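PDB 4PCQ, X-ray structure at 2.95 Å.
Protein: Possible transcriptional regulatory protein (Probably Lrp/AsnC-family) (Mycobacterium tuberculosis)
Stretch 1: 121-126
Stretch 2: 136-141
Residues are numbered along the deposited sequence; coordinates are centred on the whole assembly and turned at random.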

# COMPACT_ATOMS: atom_id res chain seq x y z
N ARG B 121 6.61 -4.76 -13.93
CA ARG B 121 6.06 -3.40 -13.97
C ARG B 121 4.63 -3.27 -13.46
O ARG B 121 4.29 -2.28 -12.82
CB ARG B 121 6.17 -2.85 -15.39
N GLN B 122 3.81 -4.28 -13.74
CA GLN B 122 2.39 -4.19 -13.38
C GLN B 122 2.10 -4.36 -11.88
O GLN B 122 1.17 -3.75 -11.36
CB GLN B 122 1.57 -5.20 -14.18
CG GLN B 122 1.47 -4.90 -15.66
CD GLN B 122 2.38 -5.78 -16.49
OE1 GLN B 122 3.47 -6.15 -16.05
NE2 GLN B 122 1.93 -6.13 -17.70
N VAL B 123 2.90 -5.17 -11.19
CA VAL B 123 2.63 -5.47 -9.79
C VAL B 123 2.77 -4.24 -8.89
O VAL B 123 3.74 -3.48 -8.98
CB VAL B 123 3.53 -6.61 -9.24
CG1 VAL B 123 3.34 -7.87 -10.07
CG2 VAL B 123 4.97 -6.21 -9.23
N MET B 124 1.74 -4.00 -8.08
CA MET B 124 1.79 -2.95 -7.08
C MET B 124 1.94 -3.55 -5.69
O MET B 124 2.76 -3.09 -4.90
CB MET B 124 0.56 -2.05 -7.15
CG MET B 124 -0.01 -1.92 -8.54
SD MET B 124 0.45 -0.32 -9.24
CE MET B 124 1.99 -0.77 -10.05
N ASP B 125 1.15 -4.58 -5.39
CA ASP B 125 1.26 -5.18 -4.07
C ASP B 125 1.38 -6.70 -4.13
O ASP B 125 0.85 -7.35 -5.03
CB ASP B 125 0.05 -4.79 -3.22
CG ASP B 125 0.10 -3.34 -2.78
OD1 ASP B 125 1.15 -2.90 -2.27
OD2 ASP B 125 -0.92 -2.65 -2.94
N VAL B 126 2.07 -7.28 -3.15
CA VAL B 126 2.13 -8.73 -3.01
C VAL B 126 1.75 -9.14 -1.59
O VAL B 126 2.35 -8.69 -0.62
CB VAL B 126 3.54 -9.26 -3.31
CG1 VAL B 126 3.60 -10.76 -3.08
CG2 VAL B 126 3.94 -8.92 -4.73
N ILE B 136 -1.60 -13.35 -3.26
CA ILE B 136 -2.40 -12.52 -4.17
C ILE B 136 -1.61 -11.30 -4.60
O ILE B 136 -0.87 -10.70 -3.81
CB ILE B 136 -3.75 -12.08 -3.57
CG1 ILE B 136 -3.56 -11.25 -2.30
CG2 ILE B 136 -4.62 -13.27 -3.27
CD1 ILE B 136 -4.87 -10.81 -1.68
N LEU B 137 -1.78 -10.94 -5.86
CA LEU B 137 -1.02 -9.88 -6.49
C LEU B 137 -1.95 -8.74 -6.85
O LEU B 137 -2.88 -8.93 -7.63
CB LEU B 137 -0.39 -10.43 -7.78
CG LEU B 137 0.71 -11.48 -7.64
CD1 LEU B 137 1.58 -11.51 -8.88
CD2 LEU B 137 1.54 -11.29 -6.39
N HIS B 138 -1.72 -7.56 -6.30
CA HIS B 138 -2.46 -6.38 -6.72
C HIS B 138 -1.70 -5.75 -7.88
O HIS B 138 -0.57 -5.28 -7.71
CB HIS B 138 -2.59 -5.38 -5.57
CG HIS B 138 -3.15 -4.05 -5.97
ND1 HIS B 138 -3.01 -2.92 -5.19
CD2 HIS B 138 -3.85 -3.66 -7.06
CE1 HIS B 138 -3.60 -1.90 -5.79
NE2 HIS B 138 -4.12 -2.33 -6.93
N VAL B 139 -2.33 -5.75 -9.05
CA VAL B 139 -1.68 -5.29 -10.28
C VAL B 139 -2.48 -4.22 -11.02
O VAL B 139 -3.70 -4.10 -10.86
CB VAL B 139 -1.43 -6.46 -11.26
CG1 VAL B 139 -0.55 -7.52 -10.62
CG2 VAL B 139 -2.75 -7.05 -11.73
N ALA B 140 -1.78 -3.44 -11.84
CA ALA B 140 -2.41 -2.46 -12.71
C ALA B 140 -1.98 -2.66 -14.16
O ALA B 140 -0.82 -2.92 -14.44
CB ALA B 140 -2.07 -1.05 -12.25
N ALA B 141 -2.94 -2.52 -15.07
CA ALA B 141 -2.72 -2.69 -16.50
C ALA B 141 -3.55 -1.68 -17.31
O ALA B 141 -4.57 -1.17 -16.83
CB ALA B 141 -3.04 -4.11 -16.92

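How does the contact begin, before stretch 1 has become a strand? Arg121, modelled only to CB, makes no contact, but Gln122 already serves through its backbone. Its O accepts a hydrogen bond from Ala140 N at 3.0 Å, and Val139 CA lies 3.4 Å from the same Gln122 O in a CA-H...O contact. The end of the Gln122 side chain leads away from stretch 2, and its NE2 is hydrogen-bonded elsewhere in the structure.

What does Val123 add once the antiparallel pairing starts? It faces Val139 in a non-hydrogen-bonded pair, so side chains do the work: Val123 CG1 lies 3.9 Å from Val139 CG1 and 4.2 Å from Leu137 CD1. Branched and apolar, these residues suit a buried face.

How do the strands stay paired where the register slips at Met124? Here a beta bulge inserts one extra residue in stretch 1, and His138 O takes two hydrogen bonds, from Met124 N at 2.7 Å and from Asp125 N at 3.0 Å. With CA-to-CB pointing toward stretch 2, Met124 sets its CB over one face of the His138 ring, while its flexible thioether reaches Ala140, SD to CB 4.0 Å.

How do Asp125 and His138 lock together? Their backbones close the pair with a second bond, His138 N to Asp125 O at 2.9 Å, and their side chains share the sheet face opposite Val123. There His138 ND1 donates to Asp125 OD2 at 3.1 Å, near the ring plane, a fitting match of imidazole donor and carboxylate acceptor. His138, buried, has its NE2 hydrogen-bonded elsewhere in the structure.

What finishes the contact at Val126? The side chains return to the face of Val123, and Val126 CG2 packs 3.8 Å from Leu137 CD2. Leucine's longer side chain lets Leu137 touch both valines, extending the apolar layer along the strands.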